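Local coordinates for protein germination-specific N-acetylmuramoyl-L-alanine amidase, Autolysin (Clostridioides difficile, PDB 7RAG) that probably hydrolyses the amide bond between N-acetylmuramic acid and L-alanine in peptidoglycan, as a zinc-binding amidase allosterically activated by a lipoprotein during spore formation, at residues B[18-23]-B[64-69]; B[121-126]-B[138-143]. All coordinates share one frame; numbering follows the deposited sequence.

Contact 1: residues B[18-23]-B[64-69]; sequences TIILDA and ILTRED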
loop_
_atom_site.group_PDB
_atom_site.type_symbol
_atom_site.label_atom_id
_atom_site.label_comp_id
_atom_site.label_asym_id
_atom_site.label_seq_id
_atom_site.Cartn_x
_atom_site.Cartn_y
_atom_site.Cartn_z
ATOM N N THR B 18 -18.664 -2.516 -19.261
ATOM C CA THR B 18 -19.286 -1.606 -20.199
ATOM C C THR B 18 -20.334 -0.813 -19.434
ATOM O O THR B 18 -21.187 -1.398 -18.757
ATOM C CB THR B 18 -19.890 -2.362 -21.385
ATOM O OG1 THR B 18 -18.845 -3.090 -22.049
ATOM C CG2 THR B 18 -20.510 -1.392 -22.405
ATOM N N ILE B 19 -20.241 0.515 -19.521
ATOM C CA ILE B 19 -20.974 1.444 -18.672
ATOM C C ILE B 19 -21.756 2.411 -19.550
ATOM O O ILE B 19 -21.194 2.999 -20.480
ATOM C CB ILE B 19 -20.011 2.202 -17.747
ATOM C CG1 ILE B 19 -19.173 1.190 -16.973
ATOM C CG2 ILE B 19 -20.774 3.089 -16.790
ATOM C CD1 ILE B 19 -18.639 1.703 -15.682
ATOM N N ILE B 20 -23.043 2.579 -19.260
ATOM C CA ILE B 20 -23.862 3.561 -19.961
ATOM C C ILE B 20 -23.828 4.848 -19.161
ATOM O O ILE B 20 -24.199 4.853 -17.979
ATOM C CB ILE B 20 -25.313 3.089 -20.150
ATOM C CG1 ILE B 20 -25.365 1.779 -20.923
ATOM C CG2 ILE B 20 -26.088 4.133 -20.927
ATOM C CD1 ILE B 20 -26.613 0.916 -20.570
ATOM N N LEU B 21 -23.372 5.929 -19.813
ATOM C CA LEU B 21 -23.451 7.289 -19.295
ATOM C C LEU B 21 -24.486 8.088 -20.081
ATOM O O LEU B 21 -24.406 8.169 -21.310
ATOM C CB LEU B 21 -22.096 7.985 -19.366
ATOM C CG LEU B 21 -20.911 7.217 -18.779
ATOM C CD1 LEU B 21 -19.630 8.074 -18.930
ATOM C CD2 LEU B 21 -21.134 6.762 -17.321
ATOM N N ASP B 22 -25.436 8.691 -19.360
ATOM C CA ASP B 22 -26.581 9.413 -19.909
ATOM C C ASP B 22 -26.522 10.850 -19.411
ATOM O O ASP B 22 -26.803 11.116 -18.237
ATOM C CB ASP B 22 -27.894 8.729 -19.489
ATOM C CG ASP B 22 -29.154 9.568 -19.807
ATOM O OD1 ASP B 22 -29.387 9.884 -21.008
ATOM O OD2 ASP B 22 -29.941 9.881 -18.859
ATOM N N ALA B 23 -26.139 11.770 -20.293
ATOM C CA ALA B 23 -26.171 13.200 -19.986
ATOM C C ALA B 23 -27.609 13.658 -20.119
ATOM O O ALA B 23 -28.124 13.801 -21.226
ATOM C CB ALA B 23 -25.266 13.990 -20.915
ATOM N N ILE B 64 -20.852 3.467 -23.270
ATOM C CA ILE B 64 -21.993 3.701 -24.147
ATOM C C ILE B 64 -22.608 5.028 -23.726
ATOM O O ILE B 64 -23.032 5.183 -22.572
ATOM C CB ILE B 64 -23.046 2.581 -24.042
ATOM C CG1 ILE B 64 -22.476 1.196 -24.379
ATOM C CG2 ILE B 64 -24.254 2.911 -24.914
ATOM C CD1 ILE B 64 -22.018 1.023 -25.799
ATOM N N LEU B 65 -22.695 5.973 -24.654
ATOM C CA LEU B 65 -23.307 7.261 -24.375
ATOM C C LEU B 65 -24.720 7.284 -24.938
ATOM O O LEU B 65 -24.972 6.733 -26.011
ATOM C CB LEU B 65 -22.472 8.388 -24.990
ATOM C CG LEU B 65 -21.065 8.597 -24.421
ATOM C CD1 LEU B 65 -20.235 9.531 -25.331
ATOM C CD2 LEU B 65 -21.150 9.127 -22.983
ATOM N N THR B 66 -25.651 7.903 -24.215
ATOM C CA THR B 66 -26.912 8.224 -24.880
ATOM C C THR B 66 -26.748 9.436 -25.788
ATOM O O THR B 66 -27.358 9.502 -26.858
ATOM C CB THR B 66 -28.040 8.472 -23.876
ATOM O OG1 THR B 66 -27.643 9.497 -22.958
ATOM C CG2 THR B 66 -28.383 7.206 -23.134
ATOM N N ARG B 67 -25.938 10.405 -25.380
ATOM C CA ARG B 67 -25.675 11.555 -26.222
ATOM C C ARG B 67 -24.231 11.984 -26.046
ATOM O O ARG B 67 -23.673 11.941 -24.949
ATOM C CB ARG B 67 -26.620 12.728 -25.927
ATOM C CG ARG B 67 -26.593 13.177 -24.492
ATOM C CD ARG B 67 -27.574 14.296 -24.254
ATOM N NE ARG B 67 -26.903 15.575 -24.362
ATOM C CZ ARG B 67 -26.784 16.478 -23.397
ATOM N NH1 ARG B 67 -27.325 16.291 -22.201
ATOM N NH2 ARG B 67 -26.129 17.596 -23.666
ATOM N N GLU B 68 -23.638 12.383 -27.149
ATOM C CA GLU B 68 -22.260 12.796 -27.224
ATOM C C GLU B 68 -22.145 14.287 -27.473
ATOM O O GLU B 68 -21.051 14.849 -27.367
ATOM C CB GLU B 68 -21.586 12.000 -28.354
ATOM C CG GLU B 68 -20.163 12.290 -28.636
ATOM C CD GLU B 68 -19.671 11.480 -29.807
ATOM O OE1 GLU B 68 -20.087 11.756 -30.976
ATOM O OE2 GLU B 68 -18.870 10.559 -29.543
ATOM N N ASP B 69 -23.256 14.939 -27.781
ATOM C CA ASP B 69 -23.288 16.330 -28.185
ATOM C C ASP B 69 -24.626 16.906 -27.742
ATOM O O ASP B 69 -25.378 16.265 -27.003
ATOM C CB ASP B 69 -23.069 16.445 -29.699
ATOM C CG ASP B 69 -24.084 15.644 -30.506
ATOM O OD1 ASP B 69 -25.088 15.150 -29.943
ATOM O OD2 ASP B 69 -23.864 15.504 -31.724
HETATM O O HOH W 1 -25.090 10.708 -22.868
#
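Ile20 and Leu21 pair with Ile64 and Leu65 as neighbouring parallel strands of a beta-alpha-beta unit built through helix 41-58. Main-chain bonds alternate: Ile64 N gives to Ile19 O, Leu21 N to Ile64 O, and Thr66 N, beyond the strand, to Leu21 O at 3.2 Å. Beta-branched isoleucine and apolar leucine suit the buried faces: Ile20 CG1 lies 4.0 Å from Ile64 CB on one, Leu21 CB 3.9 Å from Leu65 CD2 on the other. Outermost in this chain's sheet, strand 62-65 offers Leu65 O to Asn36 of the lipoprotein chain; past it, side chains and a water also link the segments. Thr66 OG1, between backbone N and carbonyl carbon (chi1 55°), gives a 2.6 Å bond to the anti lone pair of Asp22 OD1. Water 1 accepts from Ala23 N and Arg67 N and donates to Leu21 O and Thr66 OG1. Asp22 OD1 also salt-bridges Arg93, and OD2 hydrogen-bonds Ser107, near zinc ligand His109. Small Ala23 admits the Arg67 guanidinium: Ala23 CB lies over one face, while NH1 reaches Ala23 O at 2.8 Å from above the carbonyl plane. In-plane bonds from NE to Asp69 O and NH1 to Ala23 O, with NH2 to Lys42 O, should fix its rotation.

Contact 2: residues B[121-126]-B[138-143]; sequences AQTFYP and CIQEEL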
loop_
_atom_site.group_PDB
_atom_site.type_symbol
_atom_site.label_atom_id
_atom_site.label_comp_id
_atom_site.label_asym_id
_atom_site.label_seq_id
_atom_site.Cartn_x
_atom_site.Cartn_y
_atom_site.Cartn_z
ATOM N N ALA B 121 -24.601 17.588 -3.953
ATOM C CA ALA B 121 -24.819 16.480 -4.868
ATOM C C ALA B 121 -25.655 15.404 -4.184
ATOM O O ALA B 121 -25.469 15.098 -2.999
ATOM C CB ALA B 121 -23.489 15.891 -5.324
ATOM N N GLN B 122 -26.583 14.836 -4.939
ATOM C CA GLN B 122 -27.501 13.837 -4.428
ATOM C C GLN B 122 -27.575 12.669 -5.401
ATOM O O GLN B 122 -27.773 12.875 -6.597
ATOM C CB GLN B 122 -28.881 14.450 -4.225
ATOM C CG GLN B 122 -29.931 13.440 -3.837
ATOM C CD GLN B 122 -29.743 12.954 -2.433
ATOM O OE1 GLN B 122 -29.735 13.751 -1.495
ATOM N NE2 GLN B 122 -29.557 11.647 -2.271
ATOM N N THR B 123 -27.434 11.449 -4.895
ATOM C CA THR B 123 -27.575 10.252 -5.715
ATOM C C THR B 123 -28.903 9.551 -5.430
ATOM O O THR B 123 -29.438 9.606 -4.324
ATOM C CB THR B 123 -26.410 9.297 -5.473
ATOM O OG1 THR B 123 -25.226 10.066 -5.281
ATOM C CG2 THR B 123 -26.193 8.399 -6.672
ATOM N N PHE B 124 -29.446 8.913 -6.454
ATOM C CA PHE B 124 -30.681 8.160 -6.354
ATOM C C PHE B 124 -30.471 6.803 -7.008
ATOM O O PHE B 124 -29.624 6.637 -7.894
ATOM C CB PHE B 124 -31.862 8.863 -7.041
ATOM C CG PHE B 124 -32.045 10.305 -6.658
ATOM C CD1 PHE B 124 -32.906 10.662 -5.640
ATOM C CD2 PHE B 124 -31.393 11.305 -7.348
ATOM C CE1 PHE B 124 -33.096 11.995 -5.306
ATOM C CE2 PHE B 124 -31.573 12.629 -7.013
ATOM C CZ PHE B 124 -32.426 12.977 -6.002
ATOM N N TYR B 125 -31.284 5.849 -6.584
ATOM C CA TYR B 125 -31.297 4.487 -7.088
ATOM C C TYR B 125 -32.749 4.052 -7.206
ATOM O O TYR B 125 -33.604 4.542 -6.458
ATOM C CB TYR B 125 -30.535 3.535 -6.151
ATOM C CG TYR B 125 -31.205 3.349 -4.795
ATOM C CD1 TYR B 125 -32.057 2.271 -4.561
ATOM C CD2 TYR B 125 -30.986 4.256 -3.756
ATOM C CE1 TYR B 125 -32.668 2.101 -3.351
ATOM C CE2 TYR B 125 -31.593 4.100 -2.536
ATOM C CZ TYR B 125 -32.434 3.012 -2.336
ATOM O OH TYR B 125 -33.038 2.835 -1.122
ATOM N N PRO B 126 -33.058 3.135 -8.121
ATOM C CA PRO B 126 -34.450 2.695 -8.269
ATOM C C PRO B 126 -34.885 1.896 -7.052
ATOM O O PRO B 126 -34.166 1.003 -6.599
ATOM C CB PRO B 126 -34.407 1.826 -9.527
ATOM C CG PRO B 126 -33.016 1.274 -9.537
ATOM C CD PRO B 126 -32.142 2.347 -8.963
ATOM N N CYS B 138 -21.751 4.061 -2.771
ATOM C CA CYS B 138 -20.341 4.281 -3.106
ATOM C C CYS B 138 -20.131 5.656 -3.735
ATOM O O CYS B 138 -19.221 6.411 -3.351
ATOM C CB CYS B 138 -19.837 3.192 -4.055
ATOM S SG CYS B 138 -19.664 1.565 -3.302
ATOM N N ILE B 139 -20.987 6.009 -4.689
ATOM C CA ILE B 139 -20.827 7.288 -5.364
ATOM C C ILE B 139 -21.117 8.444 -4.411
ATOM O O ILE B 139 -20.416 9.457 -4.427
ATOM C CB ILE B 139 -21.703 7.328 -6.620
ATOM C CG1 ILE B 139 -21.134 6.354 -7.637
ATOM C CG2 ILE B 139 -21.788 8.730 -7.144
ATOM C CD1 ILE B 139 -22.097 5.984 -8.708
ATOM N N GLN B 140 -22.137 8.314 -3.560
ATOM C CA GLN B 140 -22.453 9.394 -2.627
ATOM C C GLN B 140 -21.325 9.611 -1.628
ATOM O O GLN B 140 -20.977 10.758 -1.315
ATOM C CB GLN B 140 -23.762 9.107 -1.897
ATOM C CG GLN B 140 -24.302 10.298 -1.132
ATOM C CD GLN B 140 -24.677 11.456 -2.028
ATOM O OE1 GLN B 140 -25.362 11.276 -3.033
ATOM N NE2 GLN B 140 -24.229 12.654 -1.672
ATOM N N GLU B 141 -20.731 8.526 -1.127
ATOM C CA GLU B 141 -19.565 8.646 -0.253
ATOM C C GLU B 141 -18.415 9.375 -0.949
ATOM O O GLU B 141 -17.770 10.247 -0.350
ATOM C CB GLU B 141 -19.108 7.262 0.209
ATOM C CG GLU B 141 -19.639 6.827 1.555
ATOM C CD GLU B 141 -19.878 5.327 1.606
ATOM O OE1 GLU B 141 -19.330 4.622 0.715
ATOM O OE2 GLU B 141 -20.626 4.862 2.513
ATOM N N GLU B 142 -18.134 9.035 -2.217
ATOM C CA GLU B 142 -17.064 9.749 -2.917
ATOM C C GLU B 142 -17.437 11.200 -3.209
ATOM O O GLU B 142 -16.573 12.080 -3.173
ATOM C CB GLU B 142 -16.687 9.040 -4.206
ATOM C CG GLU B 142 -16.143 7.672 -3.973
ATOM C CD GLU B 142 -15.089 7.654 -2.903
ATOM O OE1 GLU B 142 -14.067 8.348 -3.071
ATOM O OE2 GLU B 142 -15.289 6.951 -1.882
ATOM N N LEU B 143 -18.702 11.477 -3.516
ATOM C CA LEU B 143 -19.100 12.859 -3.746
ATOM C C LEU B 143 -18.873 13.683 -2.491
ATOM O O LEU B 143 -18.344 14.802 -2.557
ATOM C CB LEU B 143 -20.559 12.932 -4.192
ATOM C CG LEU B 143 -20.921 12.398 -5.582
ATOM C CD1 LEU B 143 -22.433 12.373 -5.784
ATOM C CD2 LEU B 143 -20.284 13.228 -6.665
#
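The carboxamide of Gln140 meets Thr123 of strand 122-126 and Ala121 just before it through both of its polar atoms. At its edge, close to the amide plane, sits Ala121 O, 3.0 Å from NE2, although that N-H approaches from above the carbonyl plane of Ala121; the same oxygen also accepts from Asn151 ND2. The hydroxyl of Thr123 instead stands 36° out of the Gln140 amide plane, its OG1 donating to OE1 at 2.6 Å. Thr123 N adds a weak bond to the same OE1 at 2.8 Å. Glutamine suits the place because one flat group offers a donor and an acceptor to main-chain atoms on either side of Gln122, and its length spans the gap: CG is anti to the backbone N, and the bend at chi2 (64°) swings CD round toward the strand. A second amide, that of Gln122, has Thr123 O at its edge, in plane, and its NE2 also bonds Glu154 O. Helix 130-147 lies against the sheet here, 138-143 running antiparallel to 122-126 with axes 8.3 Å apart, in the crossover leading to strand 156-158. Leu143 CD1 packs against Ala121 CB at 3.7 Å, where a small residue permits close approach, and lies equally near Thr123 OG1. All the touching residues are buried; OE1 takes one short and one weak bond and NE2 gives one, which should hold the amide in one rotation.

From the N terminus, strand 18-23 comes first, and contact 1 closes a forty-residue loop that contains helix 41-58 and two zinc ligands, His25 and Glu41. The chain then passes through helix 82-99 and strand 104-111, which carries the third ligand, His109, before contact 2 closes a much shorter loop of eleven residues between 121-126 and 138-143. The two loops follow in series and neither nest nor cross. Their centres are 18 Å apart, on opposite sides of the chain's centre, yet both belong to one mixed sheet, in which strands 104-111 and 171-178 separate 18-23 from 122-126. Contact 1 joins strand to strand; contact 2 fastens a helix to the sheet.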